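Local coordinates for protein fatty acid synthase 1, isoform A (Drosophila melanogaster, PDB 6FN6) that probably catalyses the dehydratase, enoylreductase and ketoreductase steps of long-chain fatty acid synthesis, forming the modifying region of a larger multifunctional enzyme that uses NADPH, at residues E568-V572 with L662-C666; K584-A589 with N914-Y920; T605-A609 with R897-A901; T941-T946 with W972-V977. One frame throughout, in Å; residues are numbered along the deposited sequence.

Contact 1 (E568-V572 with L662-C666); sequences EHAYV and LATTC
Segment 568-572, extended over 570-572, runs antiparallel to 662-665, their end-to-end directions 159° apart. A single bridge sets the register: Y571 and A663 form a non-hydrogen-bonded pair with CA atoms 4.1 Å apart. It is flanked by two backbone hydrogen bonds, T664 N to A570 O at 3.0 Å and V572 N to L662 O at 3.2 Å. T664 takes the p rotamer, which places its OG1 within reach of the backbone of A570, whose N donates to it at 3.2 Å, while its own carbonyl bonds to V606. This short antiparallel pairing joins the 570-574/583-587 hairpin to the curled sheet of strands 601-611 and 665-669, in the part of the enzyme resembling the medium-chain reductase fold. H569, in m, turns its ring so that ND1 meets OG1 of T664 edge-on at 3.4 Å, a weak hydrogen bond. V572 (t) points across, with CB 3.6 Å from CD2 of L662 (t, p). Y571 adopts p: its CB touches CB of A663 at 3.8 Å, but the ring packs instead on I586 and R918.

Contact 2 (K584-A589 with N914-Y920); sequences KWIEAA and NAIPRTY
A single parallel beta bridge, I586 with I916 (CA-CA 4.9 Å), brings the second strand of the 570-574/583-587 hairpin alongside the chain that leads on to the ketoreductase; the touching parts run 41° apart. I916 supplies both backbone bonds in the parallel pattern, its N giving to W585 O at 2.9 Å and its O receiving from E587 N at 3.0 Å. In the m, t rotamer its CB also packs against CD1 of I586 (m, m) at 3.8 Å, and its CD1 lies 3.7 Å from CD of K584. E587 loses the most surface here. Its side chain points at the other segment and is fully extended (t, t), so OE2 reaches past P917 to accept from R918 N at 2.9 Å. A side-chain carboxylate thus replaces a strand carbonyl where the regular bridge stops. Beside it, CG2 of I586 lies over one face of the R918 guanidinium, 3.8 Å from NE. Y920 (m) closes the far end: its OH donates to E587 O at 2.7 Å, near the plane of the ring, while over the ring face CB of A589 makes a CH-pi contact 3.6 Å from the centroid, 15° off the normal.

Contact 3 (T605-A609 with R897-A901); sequences TVYYA and RDEEA
Two hydrogen bonds, both made by Y607, fix this crossing. The phenol OH donates to OE2 of E900 at 2.7 Å, and OE1 of that carboxylate continues into a salt bridge with R646. On the backbone, R897 N gives to Y607 O at 3.1 Å with an N-H...O angle of 169°, where the two CA atoms approach to 4.4 Å. The touching parts run 101° apart, and 897-901, an extended loop without regular structure, forms no ladder with 605-609. Around these bonds the side chains close in. Y607 (m) has R897 on one ring face: CB makes a CH-pi contact 3.9 Å from the centroid, 27° off the normal, and NE lies 3.5 Å from CZ. The R897 side chain (m, t, p) also brings CD to 3.3 Å from V606 O and 3.8 Å from CG2 of T605, while its NH2 bonds to the carbonyl of K909. At the ring edge of Y607, CE2 meets D898 O at 3.5 Å. Y608 adds a looser touch, CE1 to R897 O at 3.8 Å. Y607, at phi/psi -112/-47, leaves the extended region, and Y607 and Y608 both face A644 and hydrogen-bond to its backbone, a classic beta bulge, here turning a corner in strand 601-611 of the enoylreductase's curled sheet.

Contact 4 (T941-T946 with W972-V977); sequences TNWLVT and WQERGV
The CG2 methyl of T941 sits over the six-membered ring of W972, 3.5 Å from its centroid and 15° off the normal, a CH-pi contact that starts the packing of helix 935-946 against the end of helix 963-974. On the same helical face one turn later, V945 points the same way: its CG2 lies 4.1 Å from CD1 of W972, and its CG1 meets CG2 of V977 at 3.7 Å. W972 takes m, which turns its indole NE1 to N942. OD1 of N942 (t) receives two hydrogen bonds, from NE1 of W972 at 3.0 Å and from NH2 of R975 at 2.7 Å, so one carbonyl oxygen ties the helix to the other's terminus. R975 (m, t, m) lays its guanidinium face along CG1 of V945, with NH1 4.1 Å away. The second helix ends in a Schellman motif: V977 N bonds to W972 O at 2.8 Å and G976 N to Q973 O at 3.0 Å, with G976 at phi/psi 90/22. After this turn V977 packs on I952, and the chain enters strand 978-982. Since strands 926-930, 951-955 and 978-982 are adjacent and parallel, these are neighbouring helices of successive beta-alpha-beta units in the Rossmann-type ketoreductase domain.

All four contacts are partly buried, but their chemistry follows their place. Contacts 1 and 2 share the hairpin of strands 570-574 and 583-587, with centres 9 Å apart and Y571 O meeting I586 N at 2.6 Å; in both, backbone bonds are supplemented by side chains. Contact 1 also joins contact 3 through T664 O and V606 N, 3.0 Å apart, since strands 665-669 and 601-611 are sheet neighbours. Contact 3 lies farthest from the chain centre, about 32 Å between centres, and combines a single backbone bond with tyrosine, arginine and glutamate side chains. Contact 4, the helix-helix case, has no backbone bonds between its segments; its nearest atoms lie about 5 Å from contact 2.

Contact 1 (E568-V572 with L662-C666)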
loop_
_atom_site.group_PDB
_atom_site.type_symbol
_atom_site.label_atom_id
_atom_site.label_comp_id
_atom_site.label_asym_id
_atom_site.label_seq_id
_atom_site.Cartn_x
_atom_site.Cartn_y
_atom_site.Cartn_z
ATOM N N GLU A 568 5.719 47.084 21.040
ATOM C CA GLU A 568 5.093 46.373 22.149
ATOM C C GLU A 568 4.654 44.965 21.750
ATOM O O GLU A 568 4.793 44.022 22.529
ATOM C CB GLU A 568 3.891 47.162 22.669
ATOM C CG GLU A 568 3.273 46.584 23.933
ATOM C CD GLU A 568 2.110 47.411 24.445
ATOM O OE1 GLU A 568 1.665 48.327 23.722
ATOM O OE2 GLU A 568 1.642 47.143 25.571
ATOM N N HIS A 569 4.116 44.835 20.541
ATOM C CA HIS A 569 3.626 43.552 20.044
ATOM C C HIS A 569 4.290 43.165 18.730
ATOM O O HIS A 569 4.390 43.976 17.806
ATOM C CB HIS A 569 2.108 43.582 19.871
ATOM C CG HIS A 569 1.360 43.756 21.155
ATOM N ND1 HIS A 569 1.583 42.960 22.257
ATOM C CD2 HIS A 569 0.388 44.628 21.511
ATOM C CE1 HIS A 569 0.786 43.336 23.240
ATOM N NE2 HIS A 569 0.051 44.347 22.814
ATOM N N ALA A 570 4.734 41.916 18.652
ATOM C CA ALA A 570 5.410 41.427 17.462
ATOM C C ALA A 570 5.280 39.918 17.325
ATOM O O ALA A 570 4.920 39.218 18.274
ATOM C CB ALA A 570 6.876 41.824 17.495
ATOM N N TYR A 571 5.561 39.427 16.125
ATOM C CA TYR A 571 5.580 37.996 15.865
ATOM C C TYR A 571 6.804 37.682 15.019
ATOM O O TYR A 571 7.431 38.588 14.466
ATOM C CB TYR A 571 4.296 37.544 15.160
ATOM C CG TYR A 571 4.171 38.049 13.743
ATOM C CD1 TYR A 571 3.666 39.317 13.478
ATOM C CD2 TYR A 571 4.559 37.261 12.670
ATOM C CE1 TYR A 571 3.552 39.785 12.182
ATOM C CE2 TYR A 571 4.448 37.720 11.372
ATOM C CZ TYR A 571 3.945 38.983 11.133
ATOM O OH TYR A 571 3.833 39.444 9.839
ATOM N N VAL A 572 7.145 36.402 14.924
ATOM C CA VAL A 572 8.299 35.979 14.146
ATOM C C VAL A 572 7.830 35.556 12.765
ATOM O O VAL A 572 6.785 34.918 12.623
ATOM C CB VAL A 572 9.066 34.847 14.854
ATOM C CG1 VAL A 572 10.231 34.356 13.994
ATOM C CG2 VAL A 572 9.566 35.320 16.210
ATOM N N LEU A 662 4.138 31.974 18.411
ATOM C CA LEU A 662 5.496 32.495 18.426
ATOM C C LEU A 662 5.429 34.010 18.292
ATOM O O LEU A 662 5.910 34.594 17.320
ATOM C CB LEU A 662 6.335 31.875 17.309
ATOM C CG LEU A 662 7.838 32.156 17.355
ATOM C CD1 LEU A 662 8.458 31.652 18.652
ATOM C CD2 LEU A 662 8.533 31.523 16.161
ATOM N N ALA A 663 4.813 34.630 19.292
ATOM C CA ALA A 663 4.589 36.065 19.312
ATOM C C ALA A 663 4.561 36.544 20.755
ATOM O O ALA A 663 4.533 35.737 21.681
ATOM C CB ALA A 663 3.292 36.411 18.603
ATOM N N THR A 664 4.579 37.856 20.950
ATOM C CA THR A 664 4.541 38.417 22.294
ATOM C C THR A 664 3.191 38.147 22.953
ATOM O O THR A 664 3.091 38.078 24.178
ATOM C CB THR A 664 4.808 39.929 22.275
ATOM O OG1 THR A 664 3.863 40.572 21.413
ATOM C CG2 THR A 664 6.220 40.208 21.781
ATOM N N THR A 665 2.155 37.999 22.133
ATOM C CA THR A 665 0.817 37.692 22.626
ATOM C C THR A 665 0.130 36.708 21.688
ATOM O O THR A 665 0.413 36.679 20.491
ATOM C CB THR A 665 -0.050 38.959 22.755
ATOM O OG1 THR A 665 0.089 39.764 21.576
ATOM C CG2 THR A 665 0.365 39.774 23.974
ATOM N N CYS A 666 -0.763 35.892 22.238
ATOM C CA CYS A 666 -1.493 34.914 21.440
ATOM C C CYS A 666 -2.917 34.744 21.953
ATOM O O CYS A 666 -3.162 34.789 23.159
ATOM C CB CYS A 666 -0.769 33.565 21.444
ATOM S SG CYS A 666 -1.512 32.326 20.344
#

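Contact 2 (K584-A589 with N914-Y920)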
loop_
_atom_site.group_PDB
_atom_site.type_symbol
_atom_site.label_atom_id
_atom_site.label_comp_id
_atom_site.label_asym_id
_atom_site.label_seq_id
_atom_site.Cartn_x
_atom_site.Cartn_y
_atom_site.Cartn_z
ATOM N N LYS A 584 12.908 36.884 11.518
ATOM C CA LYS A 584 12.991 38.140 12.250
ATOM C C LYS A 584 11.656 38.478 12.910
ATOM O O LYS A 584 10.600 38.030 12.465
ATOM C CB LYS A 584 13.411 39.279 11.313
ATOM C CG LYS A 584 14.828 39.158 10.753
ATOM C CD LYS A 584 15.209 40.394 9.945
ATOM C CE LYS A 584 16.661 40.360 9.485
ATOM N NZ LYS A 584 16.894 39.372 8.393
ATOM N N TRP A 585 11.710 39.256 13.985
ATOM C CA TRP A 585 10.501 39.728 14.646
ATOM C C TRP A 585 9.867 40.844 13.826
ATOM O O TRP A 585 10.561 41.732 13.329
ATOM C CB TRP A 585 10.805 40.218 16.061
ATOM C CG TRP A 585 11.170 39.122 17.008
ATOM C CD1 TRP A 585 12.417 38.622 17.245
ATOM C CD2 TRP A 585 10.276 38.390 17.853
ATOM N NE1 TRP A 585 12.353 37.621 18.186
ATOM C CE2 TRP A 585 11.049 37.459 18.574
ATOM C CE3 TRP A 585 8.896 38.430 18.069
ATOM C CZ2 TRP A 585 10.487 36.578 19.495
ATOM C CZ3 TRP A 585 8.341 37.554 18.982
ATOM C CH2 TRP A 585 9.134 36.641 19.683
ATOM N N ILE A 586 8.546 40.796 13.695
ATOM C CA ILE A 586 7.812 41.798 12.939
ATOM C C ILE A 586 6.760 42.421 13.837
ATOM O O ILE A 586 6.110 41.726 14.614
ATOM C CB ILE A 586 7.163 41.184 11.687
ATOM C CG1 ILE A 586 8.208 40.455 10.834
ATOM C CG2 ILE A 586 6.441 42.255 10.876
ATOM C CD1 ILE A 586 9.320 41.339 10.304
ATOM N N GLU A 587 6.582 43.732 13.727
ATOM C CA GLU A 587 5.563 44.409 14.513
ATOM C C GLU A 587 4.200 43.879 14.096
ATOM O O GLU A 587 3.946 43.669 12.909
ATOM C CB GLU A 587 5.638 45.922 14.318
ATOM C CG GLU A 587 4.717 46.716 15.229
ATOM C CD GLU A 587 4.774 48.207 14.954
ATOM O OE1 GLU A 587 4.107 48.973 15.680
ATOM O OE2 GLU A 587 5.482 48.617 14.009
ATOM N N ALA A 588 3.323 43.669 15.070
ATOM C CA ALA A 588 2.014 43.098 14.791
ATOM C C ALA A 588 0.947 44.174 14.830
ATOM O O ALA A 588 1.144 45.233 15.426
ATOM C CB ALA A 588 1.693 41.998 15.790
ATOM N N ALA A 589 -0.181 43.909 14.183
ATOM C CA ALA A 589 -1.289 44.846 14.220
ATOM C C ALA A 589 -1.938 44.768 15.591
ATOM O O ALA A 589 -1.869 43.735 16.252
ATOM C CB ALA A 589 -2.297 44.529 13.125
ATOM N N ASN A 914 12.556 44.357 19.998
ATOM C CA ASN A 914 13.041 44.927 18.754
ATOM C C ASN A 914 12.500 44.134 17.572
ATOM O O ASN A 914 12.835 42.964 17.382
ATOM C CB ASN A 914 14.569 44.946 18.738
ATOM C CG ASN A 914 15.148 45.855 19.801
ATOM O OD1 ASN A 914 15.300 47.059 19.589
ATOM N ND2 ASN A 914 15.470 45.286 20.957
ATOM N N ALA A 915 11.655 44.789 16.782
ATOM C CA ALA A 915 11.054 44.165 15.614
ATOM C C ALA A 915 11.036 45.152 14.458
ATOM O O ALA A 915 11.060 46.367 14.661
ATOM C CB ALA A 915 9.641 43.689 15.927
ATOM N N ILE A 916 11.007 44.624 13.241
ATOM C CA ILE A 916 10.911 45.464 12.061
ATOM C C ILE A 916 9.561 46.167 12.131
ATOM O O ILE A 916 8.524 45.505 12.198
ATOM C CB ILE A 916 11.074 44.643 10.772
ATOM C CG1 ILE A 916 12.467 44.014 10.729
ATOM C CG2 ILE A 916 10.854 45.522 9.544
ATOM C CD1 ILE A 916 12.652 42.982 9.635
ATOM N N PRO A 917 9.562 47.513 12.135
ATOM C CA PRO A 917 8.271 48.198 12.245
ATOM C C PRO A 917 7.386 47.941 11.033
ATOM O O PRO A 917 7.890 47.722 9.932
ATOM C CB PRO A 917 8.662 49.677 12.347
ATOM C CG PRO A 917 9.998 49.766 11.702
ATOM C CD PRO A 917 10.682 48.461 11.988
ATOM N N ARG A 918 6.077 47.959 11.243
ATOM C CA ARG A 918 5.132 47.720 10.165
ATOM C C ARG A 918 3.810 48.412 10.451
ATOM O O ARG A 918 3.263 48.303 11.548
ATOM C CB ARG A 918 4.921 46.219 9.957
ATOM C CG ARG A 918 3.857 45.885 8.928
ATOM C CD ARG A 918 3.917 44.427 8.526
ATOM N NE ARG A 918 5.152 44.128 7.808
ATOM C CZ ARG A 918 5.422 42.967 7.220
ATOM N NH1 ARG A 918 4.538 41.976 7.255
ATOM N NH2 ARG A 918 6.578 42.798 6.592
ATOM N N THR A 919 3.314 49.142 9.458
ATOM C CA THR A 919 2.086 49.907 9.604
ATOM C C THR A 919 0.930 49.163 8.958
ATOM O O THR A 919 1.018 48.727 7.812
ATOM C CB THR A 919 2.216 51.317 8.976
ATOM O OG1 THR A 919 3.399 51.958 9.471
ATOM C CG2 THR A 919 1.007 52.175 9.305
ATOM N N TYR A 920 -0.151 49.013 9.712
ATOM C CA TYR A 920 -1.346 48.342 9.224
ATOM C C TYR A 920 -2.475 49.348 9.031
ATOM O O TYR A 920 -2.483 50.409 9.650
ATOM C CB TYR A 920 -1.776 47.245 10.196
ATOM C CG TYR A 920 -0.735 46.164 10.409
ATOM C CD1 TYR A 920 0.288 46.328 11.335
ATOM C CD2 TYR A 920 -0.781 44.977 9.689
ATOM C CE1 TYR A 920 1.237 45.341 11.532
ATOM C CE2 TYR A 920 0.163 43.987 9.881
ATOM C CZ TYR A 920 1.167 44.170 10.802
ATOM O OH TYR A 920 2.107 43.179 10.985
#

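Contact 3 (T605-A609 with R897-A901)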
loop_
_atom_site.group_PDB
_atom_site.type_symbol
_atom_site.label_atom_id
_atom_site.label_comp_id
_atom_site.label_asym_id
_atom_site.label_seq_id
_atom_site.Cartn_x
_atom_site.Cartn_y
_atom_site.Cartn_z
ATOM N N THR A 605 -0.444 36.407 27.393
ATOM C CA THR A 605 0.903 36.939 27.249
ATOM C C THR A 605 1.875 35.773 27.143
ATOM O O THR A 605 1.918 34.914 28.021
ATOM C CB THR A 605 1.296 37.833 28.443
ATOM O OG1 THR A 605 0.258 38.788 28.695
ATOM C CG2 THR A 605 2.602 38.565 28.159
ATOM N N VAL A 606 2.661 35.750 26.072
ATOM C CA VAL A 606 3.539 34.620 25.806
ATOM C C VAL A 606 4.863 34.796 26.536
ATOM O O VAL A 606 5.485 35.857 26.469
ATOM C CB VAL A 606 3.769 34.442 24.294
ATOM C CG1 VAL A 606 4.692 33.257 24.019
ATOM C CG2 VAL A 606 2.445 34.261 23.574
ATOM N N TYR A 607 5.281 33.744 27.233
ATOM C CA TYR A 607 6.567 33.726 27.917
ATOM C C TYR A 607 7.503 32.737 27.236
ATOM O O TYR A 607 8.662 33.046 26.960
ATOM C CB TYR A 607 6.391 33.355 29.387
ATOM C CG TYR A 607 5.962 34.512 30.258
ATOM C CD1 TYR A 607 4.704 35.081 30.111
ATOM C CD2 TYR A 607 6.809 35.035 31.227
ATOM C CE1 TYR A 607 4.301 36.137 30.903
ATOM C CE2 TYR A 607 6.415 36.093 32.025
ATOM C CZ TYR A 607 5.160 36.640 31.858
ATOM O OH TYR A 607 4.756 37.692 32.646
ATOM N N TYR A 608 6.984 31.543 26.966
ATOM C CA TYR A 608 7.766 30.491 26.332
ATOM C C TYR A 608 7.022 29.924 25.131
ATOM O O TYR A 608 5.869 29.514 25.243
ATOM C CB TYR A 608 8.075 29.384 27.342
ATOM C CG TYR A 608 9.086 29.808 28.382
ATOM C CD1 TYR A 608 8.686 30.454 29.543
ATOM C CD2 TYR A 608 10.443 29.581 28.192
ATOM C CE1 TYR A 608 9.604 30.852 30.489
ATOM C CE2 TYR A 608 11.369 29.975 29.134
ATOM C CZ TYR A 608 10.946 30.611 30.280
ATOM O OH TYR A 608 11.867 31.007 31.222
ATOM N N ALA A 609 7.683 29.927 23.976
ATOM C CA ALA A 609 7.105 29.386 22.753
ATOM C C ALA A 609 8.045 28.340 22.164
ATOM O O ALA A 609 9.122 28.681 21.674
ATOM C CB ALA A 609 6.847 30.496 21.745
ATOM N N ARG A 897 9.826 35.884 27.333
ATOM C CA ARG A 897 9.869 36.628 28.586
ATOM C C ARG A 897 10.406 35.752 29.714
ATOM O O ARG A 897 10.084 34.567 29.793
ATOM C CB ARG A 897 8.478 37.141 28.950
ATOM C CG ARG A 897 7.862 38.068 27.924
ATOM C CD ARG A 897 6.432 38.408 28.308
ATOM N NE ARG A 897 6.354 39.055 29.615
ATOM C CZ ARG A 897 6.173 40.360 29.807
ATOM N NH1 ARG A 897 6.040 41.191 28.778
ATOM N NH2 ARG A 897 6.120 40.838 31.042
ATOM N N ASP A 898 11.217 36.339 30.586
ATOM C CA ASP A 898 11.658 35.667 31.803
ATOM C C ASP A 898 10.499 35.578 32.787
ATOM O O ASP A 898 9.787 36.556 33.007
ATOM C CB ASP A 898 12.840 36.405 32.431
ATOM C CG ASP A 898 14.160 36.057 31.772
ATOM O OD1 ASP A 898 14.490 34.855 31.703
ATOM O OD2 ASP A 898 14.859 36.982 31.308
ATOM N N GLU A 899 10.307 34.402 33.377
ATOM C CA GLU A 899 9.197 34.196 34.300
ATOM C C GLU A 899 9.439 34.906 35.632
ATOM O O GLU A 899 10.527 34.834 36.207
ATOM C CB GLU A 899 8.970 32.702 34.533
ATOM C CG GLU A 899 7.789 32.390 35.443
ATOM C CD GLU A 899 7.576 30.903 35.638
ATOM O OE1 GLU A 899 8.333 30.106 35.045
ATOM O OE2 GLU A 899 6.644 30.530 36.383
ATOM N N GLU A 900 8.406 35.592 36.111
ATOM C CA GLU A 900 8.443 36.261 37.407
ATOM C C GLU A 900 8.706 35.266 38.531
ATOM O O GLU A 900 8.301 34.105 38.456
ATOM C CB GLU A 900 7.135 37.011 37.665
ATOM C CG GLU A 900 6.939 38.235 36.783
ATOM C CD GLU A 900 6.441 37.888 35.395
ATOM O OE1 GLU A 900 6.399 36.688 35.055
ATOM O OE2 GLU A 900 6.086 38.819 34.642
ATOM N N ALA A 901 9.390 35.728 39.571
ATOM C CA ALA A 901 9.836 34.852 40.645
ATOM C C ALA A 901 8.676 34.435 41.545
ATOM O O ALA A 901 7.719 35.188 41.734
ATOM C CB ALA A 901 10.916 35.538 41.465
#

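Contact 4 (T941-T946 with W972-V977)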
loop_
_atom_site.group_PDB
_atom_site.type_symbol
_atom_site.label_atom_id
_atom_site.label_comp_id
_atom_site.label_asym_id
_atom_site.label_seq_id
_atom_site.Cartn_x
_atom_site.Cartn_y
_atom_site.Cartn_z
ATOM N N THR A 941 -5.038 48.257 -3.795
ATOM C CA THR A 941 -6.209 47.898 -3.007
ATOM C C THR A 941 -6.007 46.559 -2.303
ATOM O O THR A 941 -6.275 46.428 -1.109
ATOM C CB THR A 941 -7.471 47.824 -3.886
ATOM O OG1 THR A 941 -7.688 49.088 -4.521
ATOM C CG2 THR A 941 -8.694 47.460 -3.056
ATOM N N ASN A 942 -5.549 45.566 -3.057
ATOM C CA ASN A 942 -5.310 44.236 -2.515
ATOM C C ASN A 942 -4.362 44.300 -1.320
ATOM O O ASN A 942 -4.615 43.702 -0.273
ATOM C CB ASN A 942 -4.734 43.318 -3.592
ATOM C CG ASN A 942 -4.786 41.857 -3.200
ATOM O OD1 ASN A 942 -5.820 41.360 -2.750
ATOM N ND2 ASN A 942 -3.666 41.162 -3.355
ATOM N N TRP A 943 -3.270 45.037 -1.484
ATOM C CA TRP A 943 -2.276 45.189 -0.430
ATOM C C TRP A 943 -2.894 45.800 0.823
ATOM O O TRP A 943 -2.612 45.363 1.940
ATOM C CB TRP A 943 -1.121 46.057 -0.926
ATOM C CG TRP A 943 0.032 46.160 0.021
ATOM C CD1 TRP A 943 1.122 45.347 0.073
ATOM C CD2 TRP A 943 0.212 47.141 1.049
ATOM N NE1 TRP A 943 1.975 45.759 1.069
ATOM C CE2 TRP A 943 1.437 46.858 1.685
ATOM C CE3 TRP A 943 -0.543 48.230 1.494
ATOM C CZ2 TRP A 943 1.925 47.623 2.740
ATOM C CZ3 TRP A 943 -0.057 48.987 2.543
ATOM C CH2 TRP A 943 1.164 48.682 3.154
ATOM N N LEU A 944 -3.747 46.802 0.634
ATOM C CA LEU A 944 -4.407 47.467 1.753
ATOM C C LEU A 944 -5.308 46.476 2.484
ATOM O O LEU A 944 -5.433 46.513 3.706
ATOM C CB LEU A 944 -5.221 48.671 1.265
ATOM C CG LEU A 944 -4.430 49.827 0.641
ATOM C CD1 LEU A 944 -5.361 50.777 -0.110
ATOM C CD2 LEU A 944 -3.647 50.591 1.703
ATOM N N VAL A 945 -5.930 45.585 1.721
ATOM C CA VAL A 945 -6.834 44.592 2.283
ATOM C C VAL A 945 -6.046 43.609 3.145
ATOM O O VAL A 945 -6.495 43.221 4.223
ATOM C CB VAL A 945 -7.613 43.869 1.168
ATOM C CG1 VAL A 945 -8.347 42.643 1.710
ATOM C CG2 VAL A 945 -8.593 44.822 0.515
ATOM N N THR A 946 -4.876 43.205 2.664
ATOM C CA THR A 946 -4.027 42.290 3.411
ATOM C C THR A 946 -3.447 42.976 4.643
ATOM O O THR A 946 -3.008 42.308 5.579
ATOM C CB THR A 946 -2.863 41.745 2.552
ATOM O OG1 THR A 946 -2.016 42.822 2.139
ATOM C CG2 THR A 946 -3.388 41.026 1.324
ATOM N N TRP A 972 -12.331 40.266 -2.892
ATOM C CA TRP A 972 -12.308 41.172 -1.747
ATOM C C TRP A 972 -13.626 41.109 -0.985
ATOM O O TRP A 972 -13.647 41.155 0.246
ATOM C CB TRP A 972 -12.029 42.607 -2.193
ATOM C CG TRP A 972 -10.668 42.802 -2.788
ATOM C CD1 TRP A 972 -9.528 42.124 -2.471
ATOM C CD2 TRP A 972 -10.309 43.730 -3.815
ATOM N NE1 TRP A 972 -8.480 42.576 -3.235
ATOM C CE2 TRP A 972 -8.935 43.562 -4.069
ATOM C CE3 TRP A 972 -11.017 44.689 -4.545
ATOM C CZ2 TRP A 972 -8.254 44.318 -5.021
ATOM C CZ3 TRP A 972 -10.340 45.436 -5.485
ATOM C CH2 TRP A 972 -8.974 45.247 -5.716
ATOM N N GLN A 973 -14.728 41.007 -1.719
ATOM C CA GLN A 973 -16.046 40.972 -1.102
ATOM C C GLN A 973 -16.250 39.656 -0.362
ATOM O O GLN A 973 -16.880 39.620 0.696
ATOM C CB GLN A 973 -17.135 41.172 -2.156
ATOM C CG GLN A 973 -17.251 42.611 -2.632
ATOM C CD GLN A 973 -18.289 42.791 -3.719
ATOM O OE1 GLN A 973 -18.503 41.901 -4.542
ATOM N NE2 GLN A 973 -18.939 43.949 -3.729
ATOM N N GLU A 974 -15.710 38.579 -0.921
ATOM C CA GLU A 974 -15.782 37.272 -0.281
ATOM C C GLU A 974 -14.969 37.281 1.009
ATOM O O GLU A 974 -15.348 36.651 1.994
ATOM C CB GLU A 974 -15.284 36.177 -1.225
ATOM C CG GLU A 974 -16.268 35.834 -2.336
ATOM C CD GLU A 974 -15.739 34.781 -3.287
ATOM O OE1 GLU A 974 -14.553 34.405 -3.163
ATOM O OE2 GLU A 974 -16.509 34.334 -4.163
ATOM N N ARG A 975 -13.856 38.010 1.003
ATOM C CA ARG A 975 -13.031 38.147 2.199
ATOM C C ARG A 975 -13.659 39.134 3.185
ATOM O O ARG A 975 -13.081 39.434 4.227
ATOM C CB ARG A 975 -11.612 38.596 1.825
ATOM C CG ARG A 975 -10.724 37.471 1.298
ATOM C CD ARG A 975 -9.256 37.881 1.182
ATOM N NE ARG A 975 -8.967 38.564 -0.078
ATOM C CZ ARG A 975 -7.789 39.096 -0.395
ATOM N NH1 ARG A 975 -6.773 39.036 0.456
ATOM N NH2 ARG A 975 -7.627 39.692 -1.569
ATOM N N GLY A 976 -14.848 39.630 2.854
ATOM C CA GLY A 976 -15.604 40.473 3.761
ATOM C C GLY A 976 -15.312 41.958 3.633
ATOM O O GLY A 976 -15.573 42.725 4.562
ATOM N N VAL A 977 -14.795 42.376 2.482
ATOM C CA VAL A 977 -14.469 43.782 2.267
ATOM C C VAL A 977 -15.621 44.496 1.574
ATOM O O VAL A 977 -16.228 43.976 0.639
ATOM C CB VAL A 977 -13.168 43.936 1.451
ATOM C CG1 VAL A 977 -12.888 45.406 1.143
ATOM C CG2 VAL A 977 -12.000 43.320 2.192
#